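Local structure of arginyl-trna synthetase (Thermus thermophilus, 1IQ0) at residues M276-I282 against A366-L370; A252-L256 against I306-F310. The protein probably attaches L-arginine to tRNA(Arg) at the expense of ATP, as a monomeric class I aminoacyl-tRNA synthetase. All coordinates share one frame. Residue numbers count along the deposited sequence, not the author numbering.

Contact 1: residues M276-I282 against A366-L370; sequences MDASPVI and AALAL
Met276 and Asp277 end a beta strand, and from Ala278 the chain turns across a helix whose last residues are 366-370. Met276 (phi/psi -115/121) and Asp277 (-88/106) are extended; Ala278, Ser279 and Pro280 then adopt helix-like angles, so that Ala278 O accepts from both Val281 N (3.2 Å) and Ile282 N (2.8 Å). The backbones come closest at Ala278 and Ala366, whose CA atoms lie 5.7 Å apart. Within the helix, Leu370 N donates to Ala366 O at 2.8 Å.

An Asx turn starts the bend: Asp277 OD2 accepts from Ser279 N at 3.0 Å and from Ser279 OG at 2.7 Å, a task suited to a carboxylate whose CA-to-CB bond points away from the helix. The strand, 274-277, is the middle one of a small three-stranded antiparallel sheet, and the contact joins this sheet and its outgoing turn to helix 361-370 of the Rossmann-type class I catalytic region.

All contacts between the segments are van der Waals. Met276, extended in chi1 and chi2 (t, t) with chi3 m, is long and flexible enough to put CG 3.5 Å from Leu370 CD1 and CE 3.8 Å from Ala367 CB. Small Ala366 lets the turn come close: its CB meets Val281 CG2 at 3.4 Å, Ala278 CB at 3.7 Å and CD1 of the less well ordered Ile282 at 3.7 Å. Branched Val281 (chi1 m) also sets CG1 3.7 Å from Ala369 CB and 4.0 Å from Leu370 CD2. Leu370 (m, t) spreads against the bend, CD1 lying 3.6 Å from Asp277 O and CD2 4.0 Å from Pro280 CG.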
loop_
_atom_site.group_PDB
_atom_site.type_symbol
_atom_site.label_atom_id
_atom_site.label_comp_id
_atom_site.label_asym_id
_atom_site.label_seq_id
_atom_site.Cartn_x
_atom_site.Cartn_y
_atom_site.Cartn_z
ATOM N N MET A 276 -6.819 -26.374 -18.286
ATOM C CA MET A 276 -7.535 -25.183 -18.723
ATOM C C MET A 276 -6.754 -24.562 -19.881
ATOM O O MET A 276 -5.580 -24.211 -19.728
ATOM C CB MET A 276 -7.629 -24.162 -17.585
ATOM C CG MET A 276 -8.426 -22.917 -17.945
ATOM S SD MET A 276 -8.321 -21.616 -16.704
ATOM C CE MET A 276 -9.327 -22.311 -15.411
ATOM N N ASP A 277 -7.398 -24.437 -21.035
ATOM C CA ASP A 277 -6.752 -23.839 -22.204
ATOM C C ASP A 277 -6.984 -22.337 -22.145
ATOM O O ASP A 277 -8.090 -21.858 -22.407
ATOM C CB ASP A 277 -7.351 -24.418 -23.493
ATOM C CG ASP A 277 -6.743 -23.811 -24.755
ATOM O OD1 ASP A 277 -7.282 -24.070 -25.851
ATOM O OD2 ASP A 277 -5.734 -23.080 -24.655
ATOM N N ALA A 278 -5.940 -21.595 -21.795
ATOM C CA ALA A 278 -6.031 -20.142 -21.683
ATOM C C ALA A 278 -5.788 -19.387 -22.995
ATOM O O ALA A 278 -5.876 -18.159 -23.021
ATOM C CB ALA A 278 -5.043 -19.647 -20.621
ATOM N N SER A 279 -5.492 -20.103 -24.078
ATOM C CA SER A 279 -5.214 -19.435 -25.353
ATOM C C SER A 279 -6.337 -18.560 -25.913
ATOM O O SER A 279 -6.073 -17.513 -26.501
ATOM C CB SER A 279 -4.776 -20.455 -26.417
ATOM O OG SER A 279 -5.825 -21.338 -26.775
ATOM N N PRO A 280 -7.605 -18.965 -25.735
ATOM C CA PRO A 280 -8.698 -18.143 -26.265
ATOM C C PRO A 280 -8.890 -16.786 -25.588
ATOM O O PRO A 280 -9.655 -15.951 -26.072
ATOM C CB PRO A 280 -9.919 -19.050 -26.112
ATOM C CG PRO A 280 -9.574 -19.883 -24.929
ATOM C CD PRO A 280 -8.123 -20.216 -25.157
ATOM N N VAL A 281 -8.204 -16.561 -24.473
ATOM C CA VAL A 281 -8.324 -15.289 -23.766
ATOM C C VAL A 281 -6.964 -14.630 -23.603
ATOM O O VAL A 281 -6.875 -13.423 -23.397
ATOM C CB VAL A 281 -8.958 -15.465 -22.364
ATOM C CG1 VAL A 281 -10.368 -16.010 -22.496
ATOM C CG2 VAL A 281 -8.105 -16.389 -21.514
ATOM N N ILE A 282 -5.909 -15.430 -23.700
ATOM C CA ILE A 282 -4.545 -14.931 -23.568
ATOM C C ILE A 282 -3.713 -15.344 -24.781
ATOM O O ILE A 282 -3.219 -16.473 -24.857
ATOM C CB ILE A 282 -3.876 -15.476 -22.285
ATOM C CG1 ILE A 282 -4.604 -14.931 -21.054
ATOM C CG2 ILE A 282 -2.403 -15.088 -22.254
ATOM C CD1 ILE A 282 -4.038 -15.416 -19.740
ATOM N N ALA A 366 -7.453 -15.437 -16.926
ATOM C CA ALA A 366 -8.031 -16.355 -17.900
ATOM C C ALA A 366 -9.172 -17.155 -17.294
ATOM O O ALA A 366 -10.182 -17.398 -17.957
ATOM C CB ALA A 366 -6.955 -17.303 -18.425
ATOM N N ALA A 367 -9.006 -17.563 -16.036
ATOM C CA ALA A 367 -10.030 -18.341 -15.356
ATOM C C ALA A 367 -11.304 -17.518 -15.210
ATOM O O ALA A 367 -12.409 -18.014 -15.461
ATOM C CB ALA A 367 -9.526 -18.799 -13.989
ATOM N N LEU A 368 -11.156 -16.263 -14.803
ATOM C CA LEU A 368 -12.319 -15.399 -14.656
ATOM C C LEU A 368 -13.011 -15.190 -16.010
ATOM O O LEU A 368 -14.234 -15.188 -16.086
ATOM C CB LEU A 368 -11.915 -14.050 -14.048
ATOM C CG LEU A 368 -11.661 -14.031 -12.538
ATOM C CD1 LEU A 368 -10.904 -12.769 -12.164
ATOM C CD2 LEU A 368 -12.988 -14.109 -11.786
ATOM N N ALA A 369 -12.236 -15.026 -17.078
ATOM C CA ALA A 369 -12.829 -14.828 -18.406
ATOM C C ALA A 369 -13.544 -16.093 -18.900
ATOM O O ALA A 369 -14.704 -16.040 -19.318
ATOM C CB ALA A 369 -11.752 -14.402 -19.415
ATOM N N LEU A 370 -12.858 -17.230 -18.838
ATOM C CA LEU A 370 -13.439 -18.496 -19.282
ATOM C C LEU A 370 -14.702 -18.862 -18.509
ATOM O O LEU A 370 -15.601 -19.518 -19.040
ATOM C CB LEU A 370 -12.412 -19.619 -19.151
ATOM C CG LEU A 370 -11.229 -19.481 -20.110
ATOM C CD1 LEU A 370 -10.162 -20.513 -19.782
ATOM C CD2 LEU A 370 -11.727 -19.646 -21.542
#

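Contact 2: residues A252-L256 against I306-F310; sequences ALALL and IAFQF
Two alpha helices of the class I catalytic region, whose core is a Rossmann-type fold, pack almost perpendicularly here, the end of helix 248-256 against the C-terminal half of helix 301-312. The axes of the two short segments pass 10.2 Å apart and their N-to-C directions make an angle of 92°. Both backbones are regular, with Leu256 N bonded to Ala252 O and Phe310 N to Ile306 O, each at 2.9 Å. At so steep a crossing the helices share a compact patch, summing to 233 Å² of buried surface, filled entirely by apolar groups.

Ala252 stands at the tightest point, its CA 5.0 Å from that of Ala307. Methyl side chains on both helices permit this approach: Ala252 CB lies 3.6 Å from Ala307 CB and equally 3.6 Å from Ala307 CA, while Phe310 CD1 is 4.2 Å from the same Ala252 CB. One turn further on, Leu255 (chi1 t, chi2 p) points toward the partner and brings CD2 to 3.8 Å from Phe310 CE1. Leu256 follows in the common m, t rotamer, its two methyls dividing between neighbours, with CD1 3.9 Å from Ile306 CG2.

Farther from the alanine pair the backbones diverge, and larger side chains bridge the gap. Phe310, with chi1 at -82°, extends its ring among Ala252, Leu255 and Leu256, its breadth allowing one residue to touch three. Leu316, in the loop after helix 301-312, also packs on Ala252 and Phe310. At the tip of the ring, Phe310 CZ lies 4.2 Å from Leu256 CD2.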
loop_
_atom_site.group_PDB
_atom_site.type_symbol
_atom_site.label_atom_id
_atom_site.label_comp_id
_atom_site.label_asym_id
_atom_site.label_seq_id
_atom_site.Cartn_x
_atom_site.Cartn_y
_atom_site.Cartn_z
ATOM N N ALA A 252 -15.319 -24.635 -7.698
ATOM C CA ALA A 252 -14.612 -23.917 -8.755
ATOM C C ALA A 252 -14.361 -24.875 -9.904
ATOM O O ALA A 252 -14.581 -24.532 -11.065
ATOM C CB ALA A 252 -13.276 -23.355 -8.233
ATOM N N LEU A 253 -13.896 -26.075 -9.570
ATOM C CA LEU A 253 -13.611 -27.101 -10.566
ATOM C C LEU A 253 -14.864 -27.436 -11.383
ATOM O O LEU A 253 -14.807 -27.534 -12.610
ATOM C CB LEU A 253 -13.075 -28.358 -9.874
ATOM C CG LEU A 253 -11.578 -28.699 -9.969
ATOM C CD1 LEU A 253 -10.755 -27.480 -10.271
ATOM C CD2 LEU A 253 -11.133 -29.353 -8.669
ATOM N N ALA A 254 -15.997 -27.593 -10.704
ATOM C CA ALA A 254 -17.246 -27.916 -11.388
ATOM C C ALA A 254 -17.671 -26.776 -12.300
ATOM O O ALA A 254 -18.175 -27.006 -13.393
ATOM C CB ALA A 254 -18.350 -28.213 -10.371
ATOM N N LEU A 255 -17.470 -25.542 -11.854
ATOM C CA LEU A 255 -17.845 -24.393 -12.666
ATOM C C LEU A 255 -16.942 -24.305 -13.901
ATOM O O LEU A 255 -17.419 -24.071 -15.010
ATOM C CB LEU A 255 -17.753 -23.112 -11.830
ATOM C CG LEU A 255 -18.060 -21.782 -12.524
ATOM C CD1 LEU A 255 -19.446 -21.814 -13.160
ATOM C CD2 LEU A 255 -17.964 -20.658 -11.499
ATOM N N LEU A 256 -15.645 -24.531 -13.719
ATOM C CA LEU A 256 -14.700 -24.471 -14.835
ATOM C C LEU A 256 -14.896 -25.574 -15.885
ATOM O O LEU A 256 -14.765 -25.322 -17.089
ATOM C CB LEU A 256 -13.265 -24.516 -14.306
ATOM C CG LEU A 256 -12.831 -23.251 -13.566
ATOM C CD1 LEU A 256 -11.484 -23.454 -12.883
ATOM C CD2 LEU A 256 -12.766 -22.114 -14.573
ATOM N N ILE A 306 -7.563 -20.120 -8.070
ATOM C CA ILE A 306 -8.765 -19.754 -8.811
ATOM C C ILE A 306 -10.008 -19.827 -7.917
ATOM O O ILE A 306 -10.818 -18.902 -7.899
ATOM C CB ILE A 306 -8.958 -20.670 -10.045
ATOM C CG1 ILE A 306 -7.863 -20.377 -11.071
ATOM C CG2 ILE A 306 -10.336 -20.432 -10.679
ATOM C CD1 ILE A 306 -7.782 -21.409 -12.192
ATOM N N ALA A 307 -10.144 -20.923 -7.172
ATOM C CA ALA A 307 -11.281 -21.117 -6.272
ATOM C C ALA A 307 -11.429 -19.942 -5.303
ATOM O O ALA A 307 -12.508 -19.365 -5.168
ATOM C CB ALA A 307 -11.106 -22.420 -5.476
ATOM N N PHE A 308 -10.330 -19.602 -4.636
ATOM C CA PHE A 308 -10.293 -18.512 -3.670
ATOM C C PHE A 308 -10.629 -17.172 -4.339
ATOM O O PHE A 308 -11.379 -16.370 -3.791
ATOM C CB PHE A 308 -8.904 -18.470 -3.015
ATOM C CG PHE A 308 -8.818 -17.581 -1.798
ATOM C CD1 PHE A 308 -9.900 -17.441 -0.938
ATOM C CD2 PHE A 308 -7.621 -16.937 -1.479
ATOM C CE1 PHE A 308 -9.790 -16.673 0.228
ATOM C CE2 PHE A 308 -7.503 -16.172 -0.320
ATOM C CZ PHE A 308 -8.588 -16.041 0.535
ATOM N N GLN A 309 -10.068 -16.932 -5.520
ATOM C CA GLN A 309 -10.349 -15.701 -6.257
ATOM C C GLN A 309 -11.849 -15.617 -6.551
ATOM O O GLN A 309 -12.444 -14.549 -6.461
ATOM C CB GLN A 309 -9.585 -15.685 -7.583
ATOM C CG GLN A 309 -9.775 -14.423 -8.421
ATOM C CD GLN A 309 -9.149 -13.194 -7.776
ATOM O OE1 GLN A 309 -8.070 -13.272 -7.189
ATOM N NE2 GLN A 309 -9.819 -12.050 -7.898
ATOM N N PHE A 310 -12.449 -16.747 -6.914
ATOM C CA PHE A 310 -13.876 -16.791 -7.213
ATOM C C PHE A 310 -14.718 -16.376 -6.007
ATOM O O PHE A 310 -15.711 -15.660 -6.152
ATOM C CB PHE A 310 -14.282 -18.199 -7.676
ATOM C CG PHE A 310 -14.010 -18.470 -9.139
ATOM C CD1 PHE A 310 -14.467 -19.645 -9.735
ATOM C CD2 PHE A 310 -13.311 -17.555 -9.923
ATOM C CE1 PHE A 310 -14.235 -19.909 -11.085
ATOM C CE2 PHE A 310 -13.073 -17.812 -11.279
ATOM C CZ PHE A 310 -13.539 -18.992 -11.862
#

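Overall arrangement
Contacts 1 and 2, with centres about 13 Å apart, form one continuous apolar cluster. Their segments alternate along the chain, and the shared packing joins helices 248-256, 301-312 and 361-370 to strand 274-277. Met276 belongs to both: its CE lies 3.5 Å from Leu256 CD1 and 3.7 Å from Ile306 CD1. Helices 301-312 and 361-370 also meet directly, through Ala367 CB and Ile306 CD1 at 3.6 Å and Leu368 CD2 and Phe310 CE2 at 3.7 Å. Elsewhere on helix 301-312, Gln309 NE2 hydrogen-bonds Thr349 OG1 of strand 348-354, neighbour in the large mixed sheet of strand 104-108, which shortly precedes the predicted 'HIGH' motif, Val112-His122, a class I ATP-site signature; neither contact includes motif residues.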